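PDB 6ED2: glycosyl hydrolase family 2, TIM barrel domain protein from Faecalibacterium prausnitzii A2-165, which probably hydrolyses beta-D-glucuronides, as a family 2 beta-glucuronidase of a human gut bacterium. Local coordinates for residues A[35-40]-A[207-212]; A[228-233]-A[238-243]; A[247-252]-A[259-264]; A[298-303]-A[467-472]. One frame throughout, in Å; residues are numbered along the deposited sequence.

Contact 1: A[35-40]-A[207-212]; sequences TTRRLI and KERVLD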
loop_
_atom_site.group_PDB
_atom_site.type_symbol
_atom_site.label_atom_id
_atom_site.label_comp_id
_atom_site.label_asym_id
_atom_site.label_seq_id
_atom_site.Cartn_x
_atom_site.Cartn_y
_atom_site.Cartn_z
ATOM N N THR A 35 8.262 52.123 -6.805
ATOM C CA THR A 35 8.349 53.379 -7.532
ATOM C C THR A 35 9.632 53.479 -8.344
ATOM O O THR A 35 9.610 53.961 -9.483
ATOM C CB THR A 35 8.269 54.541 -6.550
ATOM O OG1 THR A 35 6.960 54.575 -5.974
ATOM C CG2 THR A 35 8.550 55.860 -7.252
ATOM N N THR A 36 10.749 52.983 -7.781
ATOM C CA THR A 36 12.073 53.170 -8.362
ATOM C C THR A 36 12.770 51.887 -8.780
ATOM O O THR A 36 13.853 51.959 -9.380
ATOM C CB THR A 36 12.993 53.885 -7.366
ATOM O OG1 THR A 36 13.096 53.078 -6.190
ATOM C CG2 THR A 36 12.425 55.244 -6.973
ATOM N N ARG A 37 12.227 50.723 -8.456
ATOM C CA ARG A 37 12.891 49.462 -8.762
ATOM C C ARG A 37 12.050 48.654 -9.737
ATOM O O ARG A 37 10.830 48.532 -9.568
ATOM C CB ARG A 37 13.141 48.658 -7.487
ATOM C CG ARG A 37 14.042 49.390 -6.470
ATOM C CD ARG A 37 14.282 48.530 -5.227
ATOM N NE ARG A 37 15.121 49.211 -4.235
ATOM C CZ ARG A 37 15.940 48.576 -3.400
ATOM N NH1 ARG A 37 16.026 47.245 -3.442
ATOM N NH2 ARG A 37 16.673 49.266 -2.529
ATOM N N ARG A 38 12.700 48.109 -10.748
ATOM C CA ARG A 38 12.062 47.188 -11.674
ATOM C C ARG A 38 12.442 45.764 -11.301
ATOM O O ARG A 38 13.518 45.513 -10.745
ATOM C CB ARG A 38 12.468 47.492 -13.115
ATOM C CG ARG A 38 12.229 48.938 -13.507
ATOM C CD ARG A 38 10.830 49.382 -13.146
ATOM N NE ARG A 38 10.630 50.820 -13.384
ATOM C CZ ARG A 38 10.207 51.703 -12.474
ATOM N NH1 ARG A 38 9.926 51.319 -11.229
ATOM N NH2 ARG A 38 10.052 52.982 -12.813
ATOM N N LEU A 39 11.547 44.832 -11.614
ATOM C CA LEU A 39 11.699 43.440 -11.209
ATOM C C LEU A 39 11.160 42.531 -12.307
ATOM O O LEU A 39 9.989 42.633 -12.686
ATOM C CB LEU A 39 10.963 43.193 -9.888
ATOM C CG LEU A 39 11.115 41.781 -9.321
ATOM C CD1 LEU A 39 12.578 41.474 -9.105
ATOM C CD2 LEU A 39 10.319 41.626 -8.042
ATOM N N ILE A 40 11.998 41.619 -12.793
ATOM C CA ILE A 40 11.604 40.665 -13.823
ATOM C C ILE A 40 12.048 39.272 -13.397
ATOM O O ILE A 40 13.246 39.025 -13.237
ATOM C CB ILE A 40 12.210 41.021 -15.189
ATOM C CG1 ILE A 40 11.703 42.391 -15.643
ATOM C CG2 ILE A 40 11.850 39.942 -16.226
ATOM C CD1 ILE A 40 12.177 42.791 -17.038
ATOM N N LYS A 207 21.221 53.612 -8.554
ATOM C CA LYS A 207 22.601 53.455 -8.120
ATOM C C LYS A 207 22.784 53.837 -6.653
ATOM O O LYS A 207 23.618 53.247 -5.964
ATOM C CB LYS A 207 23.511 54.255 -9.049
ATOM C CG LYS A 207 23.874 53.399 -10.265
ATOM C CD LYS A 207 24.177 54.186 -11.504
ATOM C CE LYS A 207 24.769 53.269 -12.541
ATOM N NZ LYS A 207 25.295 54.056 -13.674
ATOM N N GLU A 208 21.997 54.778 -6.148
ATOM C CA GLU A 208 21.927 55.047 -4.725
ATOM C C GLU A 208 20.646 54.426 -4.180
ATOM O O GLU A 208 19.546 54.823 -4.573
ATOM C CB GLU A 208 21.951 56.549 -4.444
ATOM C CG GLU A 208 21.960 56.836 -2.953
ATOM C CD GLU A 208 21.998 58.318 -2.609
ATOM O OE1 GLU A 208 22.210 59.142 -3.525
ATOM O OE2 GLU A 208 21.835 58.653 -1.408
ATOM N N ARG A 209 20.777 53.479 -3.256
ATOM C CA ARG A 209 19.596 52.724 -2.866
ATOM C C ARG A 209 19.731 52.187 -1.450
ATOM O O ARG A 209 20.830 52.079 -0.904
ATOM C CB ARG A 209 19.359 51.559 -3.824
ATOM C CG ARG A 209 20.564 50.620 -3.926
ATOM C CD ARG A 209 20.185 49.422 -4.752
ATOM N NE ARG A 209 21.299 48.534 -5.060
ATOM C CZ ARG A 209 22.188 48.745 -6.021
ATOM N NH1 ARG A 209 22.137 49.855 -6.756
ATOM N NH2 ARG A 209 23.145 47.854 -6.231
ATOM N N VAL A 210 18.573 51.864 -0.866
ATOM C CA VAL A 210 18.518 51.097 0.365
ATOM C C VAL A 210 19.163 49.732 0.169
ATOM O O VAL A 210 18.828 49.002 -0.770
ATOM C CB VAL A 210 17.063 50.952 0.809
ATOM C CG1 VAL A 210 16.997 50.211 2.145
ATOM C CG2 VAL A 210 16.410 52.315 0.865
ATOM N N LEU A 211 20.088 49.372 1.072
ATOM C CA LEU A 211 20.679 48.038 1.110
ATOM C C LEU A 211 20.162 47.175 2.248
ATOM O O LEU A 211 20.223 45.945 2.158
ATOM C CB LEU A 211 22.202 48.124 1.239
ATOM C CG LEU A 211 22.940 49.038 0.257
ATOM C CD1 LEU A 211 24.373 49.196 0.704
ATOM C CD2 LEU A 211 22.896 48.495 -1.155
ATOM N N ASP A 212 19.663 47.780 3.319
ATOM C CA ASP A 212 19.275 47.003 4.486
ATOM C C ASP A 212 18.473 47.901 5.416
ATOM O O ASP A 212 18.501 49.128 5.306
ATOM C CB ASP A 212 20.505 46.430 5.209
ATOM C CG ASP A 212 20.158 45.291 6.169
ATOM O OD1 ASP A 212 19.034 44.746 6.098
ATOM O OD2 ASP A 212 21.011 44.947 7.013
#
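R37 places its CG anti to its own carbonyl carbon (chi1 -61°) and then runs extended from CG to NE, a reach long enough to bring the guanidinium up to V210. There R37 NH2 donates to V210 O over 2.8 Å. The nitrogen lies in the carbonyl plane, on a lone pair, and the oxygen lies near the guanidinium plane, but the bond is bent, with an N-H...O angle of 144°. R209 comes over one face of the same guanidinium with its aliphatic part, R209 CD standing 4.2 Å from R37 NH2. R209 CB also touches R37 NH2, at 3.8 Å. The chain of R209 then leads its charged end off to P206 O and D109, and R209 NE stays 5.3 Å from R37 NH2. D289 completes the grip: its OD2 forms a salt bridge with R37 NH2 and accepts the backbone N-H of V210, so the NH2 group serves both a carbonyl and a carboxylate in buried surroundings. With a leucine here, V210 O would lose this donor and the D289 carboxylate would probably be left without the guanidinium it pairs with. An arginine side chain thus crosses a domain junction to a backbone carbonyl, tying the lead-in to strand 38-51, of the sugar-binding domain, to the start of strand 210-219, an outer strand of one sheet of the immunoglobulin-like beta sandwich typical of family 2 glycosidases.

Contact 2: A[228-233]-A[238-243]; sequences YTVSTN and VTVELY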
loop_
_atom_site.group_PDB
_atom_site.type_symbol
_atom_site.label_atom_id
_atom_site.label_comp_id
_atom_site.label_asym_id
_atom_site.label_seq_id
_atom_site.Cartn_x
_atom_site.Cartn_y
_atom_site.Cartn_z
ATOM N N TYR A 228 14.176 51.718 14.273
ATOM C CA TYR A 228 14.637 51.247 12.991
ATOM C C TYR A 228 16.014 51.824 12.715
ATOM O O TYR A 228 16.382 52.882 13.227
ATOM C CB TYR A 228 13.643 51.639 11.869
ATOM C CG TYR A 228 13.644 53.121 11.541
ATOM C CD1 TYR A 228 14.589 53.656 10.686
ATOM C CD2 TYR A 228 12.703 53.978 12.083
ATOM C CE1 TYR A 228 14.609 54.995 10.389
ATOM C CE2 TYR A 228 12.715 55.340 11.778
ATOM C CZ TYR A 228 13.677 55.835 10.933
ATOM O OH TYR A 228 13.726 57.181 10.607
ATOM N N THR A 229 16.769 51.114 11.886
ATOM C CA THR A 229 17.866 51.702 11.148
ATOM C C THR A 229 17.631 51.423 9.668
ATOM O O THR A 229 16.936 50.466 9.305
ATOM C CB THR A 229 19.242 51.146 11.611
ATOM O OG1 THR A 229 19.421 49.796 11.153
ATOM C CG2 THR A 229 19.361 51.181 13.141
ATOM N N VAL A 230 18.210 52.270 8.820
ATOM C CA VAL A 230 18.263 52.053 7.380
ATOM C C VAL A 230 19.704 52.251 6.920
ATOM O O VAL A 230 20.335 53.249 7.273
ATOM C CB VAL A 230 17.333 53.023 6.621
ATOM C CG1 VAL A 230 17.474 52.813 5.096
ATOM C CG2 VAL A 230 15.913 52.852 7.078
ATOM N N SER A 231 20.208 51.330 6.108
ATOM C CA SER A 231 21.518 51.458 5.493
ATOM C C SER A 231 21.357 51.717 3.997
ATOM O O SER A 231 20.776 50.894 3.283
ATOM C CB SER A 231 22.348 50.193 5.731
ATOM O OG SER A 231 22.523 49.977 7.123
ATOM N N THR A 232 21.877 52.850 3.522
ATOM C CA THR A 232 21.983 53.137 2.102
ATOM C C THR A 232 23.451 53.230 1.720
ATOM O O THR A 232 24.318 53.366 2.584
ATOM C CB THR A 232 21.269 54.436 1.722
ATOM O OG1 THR A 232 22.160 55.549 1.878
ATOM C CG2 THR A 232 20.055 54.636 2.571
ATOM N N ASN A 233 23.728 53.123 0.414
ATOM C CA ASN A 233 25.073 53.314 -0.123
ATOM C C ASN A 233 25.336 54.758 -0.561
ATOM O O ASN A 233 26.198 54.986 -1.416
ATOM C CB ASN A 233 25.325 52.363 -1.300
ATOM C CG ASN A 233 24.403 52.651 -2.498
ATOM O OD1 ASN A 233 23.509 53.498 -2.422
ATOM N ND2 ASN A 233 24.604 51.924 -3.593
ATOM N N VAL A 238 16.729 59.989 4.178
ATOM C CA VAL A 238 15.855 58.827 4.257
ATOM C C VAL A 238 14.603 59.205 5.024
ATOM O O VAL A 238 14.683 59.899 6.042
ATOM C CB VAL A 238 16.564 57.638 4.945
ATOM C CG1 VAL A 238 15.542 56.596 5.418
ATOM C CG2 VAL A 238 17.574 57.010 4.004
ATOM N N THR A 239 13.445 58.753 4.540
ATOM C CA THR A 239 12.224 58.783 5.332
ATOM C C THR A 239 11.655 57.376 5.402
ATOM O O THR A 239 11.881 56.547 4.518
ATOM C CB THR A 239 11.166 59.735 4.757
ATOM O OG1 THR A 239 10.581 59.131 3.605
ATOM C CG2 THR A 239 11.786 61.058 4.348
ATOM N N VAL A 240 10.939 57.101 6.479
ATOM C CA VAL A 240 10.329 55.805 6.715
ATOM C C VAL A 240 8.893 56.052 7.146
ATOM O O VAL A 240 8.638 56.905 7.999
ATOM C CB VAL A 240 11.085 55.002 7.790
ATOM C CG1 VAL A 240 10.465 53.634 7.948
ATOM C CG2 VAL A 240 12.562 54.887 7.443
ATOM N N GLU A 241 7.961 55.319 6.552
ATOM C CA GLU A 241 6.548 55.474 6.842
ATOM C C GLU A 241 5.948 54.104 7.089
ATOM O O GLU A 241 6.409 53.099 6.545
ATOM C CB GLU A 241 5.802 56.158 5.686
ATOM C CG GLU A 241 6.290 57.555 5.359
ATOM C CD GLU A 241 5.773 58.032 4.017
ATOM O OE1 GLU A 241 6.276 57.548 2.979
ATOM O OE2 GLU A 241 4.854 58.873 3.997
ATOM N N LEU A 242 4.902 54.073 7.905
ATOM C CA LEU A 242 4.204 52.837 8.220
ATOM C C LEU A 242 2.734 53.035 7.897
ATOM O O LEU A 242 2.113 53.982 8.394
ATOM C CB LEU A 242 4.397 52.456 9.686
ATOM C CG LEU A 242 4.129 50.990 9.994
ATOM C CD1 LEU A 242 5.126 50.101 9.267
ATOM C CD2 LEU A 242 4.176 50.774 11.505
ATOM N N TYR A 243 2.183 52.152 7.059
ATOM C CA TYR A 243 0.796 52.243 6.624
ATOM C C TYR A 243 -0.010 51.065 7.144
ATOM O O TYR A 243 0.451 49.918 7.115
ATOM C CB TYR A 243 0.691 52.291 5.099
ATOM C CG TYR A 243 1.061 53.634 4.533
ATOM C CD1 TYR A 243 2.384 53.944 4.262
ATOM C CD2 TYR A 243 0.093 54.605 4.296
ATOM C CE1 TYR A 243 2.735 55.157 3.744
ATOM C CE2 TYR A 243 0.444 55.847 3.786
ATOM C CZ TYR A 243 1.770 56.112 3.512
ATOM O OH TYR A 243 2.164 57.324 2.998
#
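Y228 and V240 make the closest meeting between these two strands, which belong to opposing sheets of the beta sandwich. The methyl V240 CG2 sits over one face of the Y228 ring, offset toward its rim, in a CH-pi contact 4.0 Å from the ring centroid; its nearest ring atom is Y228 CE1, at 3.6 Å. The phenol is fixed at its far end as well, since Y228 OH is hydrogen-bonded with G254 O and S252 OG. V240 CG2 also passes alongside V230 CG2 at 3.9 Å, and with CG2 anti to its carbonyl carbon (chi1 -177° for CG1) V240 turns one methyl to both partners. V230 and V238 meet tip to tip, V230 CG2 lying 4.1 Å from V238 CG1. Toward the end of strand 228-232 the packing thins: T232 CG2 still slides past V238 CG2 at 3.7 Å, but T232 is partly exposed and its hydroxyl is bonded to G234 N. The CB atoms of T229 and S231 point away from this interface. The strand axes approach to 9.1 Å and their N-to-C directions are 137° apart, a sheet-on-sheet spacing too wide for backbone bonding. No polar bond crosses between the segments: the sheets are held by the fit of valine and threonine methyls and one tyrosine ring face, while magnesium residues T239 and E241 alternate with V238 and V240 on the strand.

Contact 3: A[247-252]-A[259-264]; sequences TRVAES and LVVKNA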
loop_
_atom_site.group_PDB
_atom_site.type_symbol
_atom_site.label_atom_id
_atom_site.label_comp_id
_atom_site.label_asym_id
_atom_site.label_seq_id
_atom_site.Cartn_x
_atom_site.Cartn_y
_atom_site.Cartn_z
ATOM N N THR A 247 -4.103 54.290 5.467
ATOM C CA THR A 247 -3.841 55.250 6.525
ATOM C C THR A 247 -2.383 55.149 6.956
ATOM O O THR A 247 -1.917 54.069 7.335
ATOM C CB THR A 247 -4.753 54.978 7.712
ATOM O OG1 THR A 247 -6.111 55.003 7.267
ATOM C CG2 THR A 247 -4.550 56.041 8.794
ATOM N N ARG A 248 -1.665 56.263 6.901
ATOM C CA ARG A 248 -0.331 56.318 7.480
ATOM C C ARG A 248 -0.454 56.396 8.998
ATOM O O ARG A 248 -1.120 57.293 9.524
ATOM C CB ARG A 248 0.452 57.511 6.941
ATOM C CG ARG A 248 1.941 57.407 7.209
ATOM C CD ARG A 248 2.684 58.540 6.561
ATOM N NE ARG A 248 2.347 59.804 7.193
ATOM C CZ ARG A 248 2.801 60.973 6.766
ATOM N NH1 ARG A 248 3.602 61.014 5.708
ATOM N NH2 ARG A 248 2.458 62.088 7.394
ATOM N N VAL A 249 0.164 55.448 9.701
ATOM C CA VAL A 249 0.075 55.426 11.158
ATOM C C VAL A 249 1.351 55.925 11.826
ATOM O O VAL A 249 1.328 56.222 13.031
ATOM C CB VAL A 249 -0.279 54.011 11.668
ATOM C CG1 VAL A 249 -1.613 53.565 11.102
ATOM C CG2 VAL A 249 0.813 53.011 11.307
ATOM N N ALA A 250 2.458 56.020 11.091
ATOM C CA ALA A 250 3.703 56.532 11.642
ATOM C C ALA A 250 4.590 56.989 10.499
ATOM O O ALA A 250 4.498 56.481 9.378
ATOM C CB ALA A 250 4.434 55.475 12.480
ATOM N N GLU A 251 5.456 57.948 10.793
ATOM C CA GLU A 251 6.460 58.347 9.825
ATOM C C GLU A 251 7.641 58.925 10.582
ATOM O O GLU A 251 7.509 59.360 11.728
ATOM C CB GLU A 251 5.895 59.352 8.824
ATOM C CG GLU A 251 5.006 60.384 9.482
ATOM C CD GLU A 251 5.813 61.483 10.163
ATOM O OE1 GLU A 251 6.953 61.760 9.704
ATOM O OE2 GLU A 251 5.309 62.065 11.155
ATOM N N SER A 252 8.797 58.925 9.928
ATOM C CA SER A 252 10.007 59.412 10.568
ATOM C C SER A 252 11.025 59.749 9.492
ATOM O O SER A 252 11.134 59.037 8.493
ATOM C CB SER A 252 10.562 58.362 11.550
ATOM O OG SER A 252 11.856 58.702 12.027
ATOM N N LEU A 259 9.365 54.670 15.102
ATOM C CA LEU A 259 7.991 54.809 14.633
ATOM C C LEU A 259 7.073 54.562 15.821
ATOM O O LEU A 259 7.151 53.511 16.462
ATOM C CB LEU A 259 7.687 53.845 13.484
ATOM C CG LEU A 259 8.650 53.958 12.293
ATOM C CD1 LEU A 259 8.608 52.699 11.460
ATOM C CD2 LEU A 259 8.350 55.206 11.446
ATOM N N VAL A 260 6.235 55.539 16.134
ATOM C CA VAL A 260 5.272 55.431 17.227
ATOM C C VAL A 260 3.942 55.023 16.627
ATOM O O VAL A 260 3.397 55.740 15.781
ATOM C CB VAL A 260 5.151 56.760 17.993
ATOM C CG1 VAL A 260 4.151 56.647 19.125
ATOM C CG2 VAL A 260 6.514 57.182 18.522
ATOM N N VAL A 261 3.409 53.876 17.054
ATOM C CA VAL A 261 2.169 53.337 16.497
ATOM C C VAL A 261 1.143 53.264 17.620
ATOM O O VAL A 261 1.133 52.313 18.414
ATOM C CB VAL A 261 2.366 51.969 15.837
ATOM C CG1 VAL A 261 1.076 51.519 15.179
ATOM C CG2 VAL A 261 3.492 52.022 14.820
ATOM N N LYS A 262 0.252 54.248 17.665
ATOM C CA LYS A 262 -0.774 54.285 18.697
ATOM C C LYS A 262 -1.829 53.212 18.443
ATOM O O LYS A 262 -2.259 52.999 17.305
ATOM C CB LYS A 262 -1.418 55.669 18.746
ATOM C CG LYS A 262 -2.221 55.930 20.004
ATOM C CD LYS A 262 -2.810 57.335 19.991
ATOM C CE LYS A 262 -4.113 57.408 20.782
ATOM N NZ LYS A 262 -4.776 58.735 20.614
ATOM N N ASN A 263 -2.237 52.527 19.512
ATOM C CA ASN A 263 -3.197 51.425 19.410
ATOM C C ASN A 263 -2.730 50.390 18.390
ATOM O O ASN A 263 -3.517 49.873 17.597
ATOM C CB ASN A 263 -4.594 51.939 19.062
ATOM C CG ASN A 263 -5.095 52.962 20.056
ATOM O OD1 ASN A 263 -5.118 52.708 21.262
ATOM N ND2 ASN A 263 -5.500 54.126 19.560
ATOM N N ALA A 264 -1.426 50.126 18.391
ATOM C CA ALA A 264 -0.837 49.137 17.507
ATOM C C ALA A 264 -1.608 47.828 17.566
ATOM O O ALA A 264 -1.942 47.339 18.650
ATOM C CB ALA A 264 0.621 48.900 17.900
HETATM O O HOH W 1 -0.060 55.976 15.279
HETATM O O HOH W 2 6.485 58.115 14.477
#
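A250 lays its CB against CB of L259 at 3.8 Å and against the carbonyl oxygen of V260, with A250 CB 3.5 Å from V260 O. The two strands are successive in the chain but are edge strands of different sheets of the immunoglobulin-like sandwich, and they run nearly antiparallel, at 159°, along one margin of it. Their axes come to 5.9 Å, yet no direct hydrogen bond joins them. Water bridges the gap instead: one molecule donates to V249 O and accepts from K262 N, and a second donates to E251 O and accepts from V260 N. V249 O and V260 O, both acceptors, simply lie near each other. A classic beta bulge, in which V249 and A250 both face L242 on the neighbouring strand, interrupts strand 247-252 at this point. On the inner side the V249 and V261 side chains cross obliquely, V249 CG2 lying 4.2 Å from V261 CG1, and V261 also packs on L242 and Y275. R248, beside the bulge, forms a salt bridge with E241 of the magnesium site. At the other end the two torsions of L259 (chi1 -55°, chi2 160°) together bring the methyl L259 CD2 to 3.9 Å from S252 CB.

Contact 4: A[298-303]-A[467-472]; sequences RTFEIR and KRPRTY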
loop_
_atom_site.group_PDB
_atom_site.type_symbol
_atom_site.label_atom_id
_atom_site.label_comp_id
_atom_site.label_asym_id
_atom_site.label_seq_id
_atom_site.Cartn_x
_atom_site.Cartn_y
_atom_site.Cartn_z
ATOM N N ARG A 298 5.650 42.808 17.241
ATOM C CA ARG A 298 5.624 41.786 18.273
ATOM C C ARG A 298 6.978 41.756 18.970
ATOM O O ARG A 298 8.017 41.998 18.345
ATOM C CB ARG A 298 5.294 40.405 17.688
ATOM C CG ARG A 298 6.351 39.878 16.717
ATOM C CD ARG A 298 7.344 38.954 17.406
ATOM N NE ARG A 298 8.447 38.501 16.550
ATOM C CZ ARG A 298 9.609 39.137 16.430
ATOM N NH1 ARG A 298 9.802 40.276 17.090
ATOM N NH2 ARG A 298 10.566 38.649 15.639
ATOM N N THR A 299 6.955 41.411 20.258
ATOM C CA THR A 299 8.164 41.174 21.037
ATOM C C THR A 299 8.289 39.693 21.379
ATOM O O THR A 299 7.288 38.991 21.567
ATOM C CB THR A 299 8.174 41.980 22.336
ATOM O OG1 THR A 299 7.132 41.507 23.205
ATOM C CG2 THR A 299 7.995 43.467 22.055
ATOM N N PHE A 300 9.529 39.217 21.452
ATOM C CA PHE A 300 9.741 37.823 21.814
ATOM C C PHE A 300 11.037 37.680 22.602
ATOM O O PHE A 300 12.088 38.146 22.157
ATOM C CB PHE A 300 9.770 36.937 20.572
ATOM C CG PHE A 300 9.876 35.478 20.880
ATOM C CD1 PHE A 300 8.740 34.711 21.048
ATOM C CD2 PHE A 300 11.114 34.871 21.008
ATOM C CE1 PHE A 300 8.837 33.343 21.332
ATOM C CE2 PHE A 300 11.218 33.521 21.294
ATOM C CZ PHE A 300 10.072 32.755 21.455
ATOM N N GLU A 301 10.958 37.014 23.756
ATOM C CA GLU A 301 12.111 36.852 24.637
ATOM C C GLU A 301 11.836 35.736 25.635
ATOM O O GLU A 301 10.683 35.427 25.950
ATOM C CB GLU A 301 12.426 38.148 25.384
ATOM C CG GLU A 301 11.291 38.583 26.298
ATOM C CD GLU A 301 11.640 39.828 27.123
ATOM O OE1 GLU A 301 10.753 40.315 27.853
ATOM O OE2 GLU A 301 12.798 40.311 27.048
ATOM N N ILE A 302 12.910 35.145 26.140
ATOM C CA ILE A 302 12.821 34.210 27.255
ATOM C C ILE A 302 12.922 34.994 28.560
ATOM O O ILE A 302 13.930 35.666 28.808
ATOM C CB ILE A 302 13.924 33.148 27.185
ATOM C CG1 ILE A 302 13.791 32.319 25.908
ATOM C CG2 ILE A 302 13.876 32.260 28.436
ATOM C CD1 ILE A 302 15.001 31.430 25.653
ATOM N N ARG A 303 11.884 34.904 29.395
ATOM C CA ARG A 303 11.937 35.403 30.762
ATOM C C ARG A 303 11.189 34.429 31.657
ATOM O O ARG A 303 10.156 33.877 31.262
ATOM C CB ARG A 303 11.339 36.824 30.905
ATOM C CG ARG A 303 12.175 37.975 30.282
ATOM C CD ARG A 303 13.632 38.066 30.825
ATOM N NE ARG A 303 14.346 39.265 30.349
ATOM C CZ ARG A 303 15.243 39.279 29.359
ATOM N NH1 ARG A 303 15.553 38.154 28.714
ATOM N NH2 ARG A 303 15.831 40.421 29.008
ATOM N N LYS A 467 17.904 40.526 19.463
ATOM C CA LYS A 467 18.492 39.707 20.522
ATOM C C LYS A 467 17.602 38.498 20.825
ATOM O O LYS A 467 17.288 38.194 21.979
ATOM C CB LYS A 467 18.743 40.558 21.777
ATOM C CG LYS A 467 19.686 41.760 21.521
ATOM C CD LYS A 467 21.146 41.290 21.410
ATOM C CE LYS A 467 22.146 42.427 21.091
ATOM N NZ LYS A 467 22.438 42.552 19.620
ATOM N N ARG A 468 17.178 37.821 19.760
ATOM C CA ARG A 468 16.327 36.652 19.895
ATOM C C ARG A 468 17.138 35.471 20.418
ATOM O O ARG A 468 18.340 35.364 20.145
ATOM C CB ARG A 468 15.697 36.291 18.548
ATOM C CG ARG A 468 14.390 37.001 18.287
ATOM C CD ARG A 468 14.076 37.029 16.803
ATOM N NE ARG A 468 14.962 37.939 16.086
ATOM C CZ ARG A 468 14.645 38.536 14.937
ATOM N NH1 ARG A 468 13.471 38.287 14.339
ATOM N NH2 ARG A 468 15.509 39.378 14.382
ATOM N N PRO A 469 16.493 34.550 21.133
ATOM C CA PRO A 469 17.230 33.448 21.781
ATOM C C PRO A 469 17.950 32.548 20.785
ATOM O O PRO A 469 17.510 32.372 19.642
ATOM C CB PRO A 469 16.132 32.679 22.528
ATOM C CG PRO A 469 14.837 33.119 21.892
ATOM C CD PRO A 469 15.059 34.536 21.455
ATOM N N ARG A 470 19.083 31.987 21.229
ATOM C CA ARG A 470 19.926 31.125 20.405
ATOM C C ARG A 470 19.939 29.706 20.958
ATOM O O ARG A 470 19.924 29.505 22.179
ATOM C CB ARG A 470 21.365 31.640 20.326
ATOM C CG ARG A 470 21.503 33.108 19.931
ATOM C CD ARG A 470 22.768 33.705 20.560
ATOM N NE ARG A 470 22.656 33.676 22.018
ATOM C CZ ARG A 470 23.650 33.930 22.862
ATOM N NH1 ARG A 470 24.851 34.232 22.396
ATOM N NH2 ARG A 470 23.436 33.885 24.171
ATOM N N THR A 471 19.972 28.723 20.056
ATOM C CA THR A 471 19.946 27.317 20.426
ATOM C C THR A 471 20.758 26.536 19.402
ATOM O O THR A 471 21.286 27.095 18.438
ATOM C CB THR A 471 18.500 26.775 20.521
ATOM O OG1 THR A 471 18.494 25.522 21.231
ATOM C CG2 THR A 471 17.896 26.550 19.124
ATOM N N TYR A 472 20.871 25.234 19.640
ATOM C CA TYR A 472 21.392 24.275 18.675
ATOM C C TYR A 472 20.845 22.934 19.117
ATOM O O TYR A 472 20.499 22.764 20.282
ATOM C CB TYR A 472 22.916 24.261 18.629
ATOM C CG TYR A 472 23.566 23.473 19.755
ATOM C CD1 TYR A 472 24.007 22.158 19.556
ATOM C CD2 TYR A 472 23.760 24.050 21.016
ATOM C CE1 TYR A 472 24.614 21.437 20.582
ATOM C CE2 TYR A 472 24.365 23.339 22.050
ATOM C CZ TYR A 472 24.799 22.043 21.829
ATOM O OH TYR A 472 25.402 21.354 22.858
#
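P469, R468 and F300 carry most of this contact. The pyrrolidine ring of P469 meets the edge of the F300 ring, close to its plane, with P469 CG 3.7 Å from F300 CE2; the two side chains cross at about a right angle. F300 reaches it with CG anti to its backbone N (chi1 -175°). I302 meets a neighbouring part of the proline ring, its CD1 lying 3.6 Å from P469 CB. A glycine in place of P469 would probably open a gap between the F300 edge and the I302 methyl, leaving both less firmly packed. R468 reaches to R298: R468 NH1 and R298 NH2 are 3.2 Å apart, two donors with no bond between them, and the guanidinium planes stand 81° apart. Their proximity is probably tolerated because each has acceptors of its own, D464, V433 O and K428 O for R468, and P431 O and Q466 for R298. The site lies at the N-terminal end of strand 470-474, a parallel strand of the TIM barrel flanked by strands 433-440 and 492-495; helix 449-463 packs beside R470, and strand 300-303, paired with 306-309, lies against this end of the barrel.

How the contacts relate
Contact 1 joins the sugar-binding domain to the immunoglobulin-like sandwich and contacts 2 and 3 lie within the sandwich, whereas contact 4 lies apart, its nearest atoms about 8 Å from those of contact 3. Contacts 1 and 2 share the sheet holding strands 210-219 and 223-232, with a probable backbone hydrogen bond from L211 N to S231 O. Contacts 2 and 3 meet through the paired strands 238-244 and 247-253, and L242 packs on V261 between them. Contacts 1, 2 and 4 are buried; contact 3 is partly exposed. A polar bridge serves the domain junction, apolar packing the sandwich interior, water bridges with small apolar contacts its edge, and proline packing beside two arginines the barrel end.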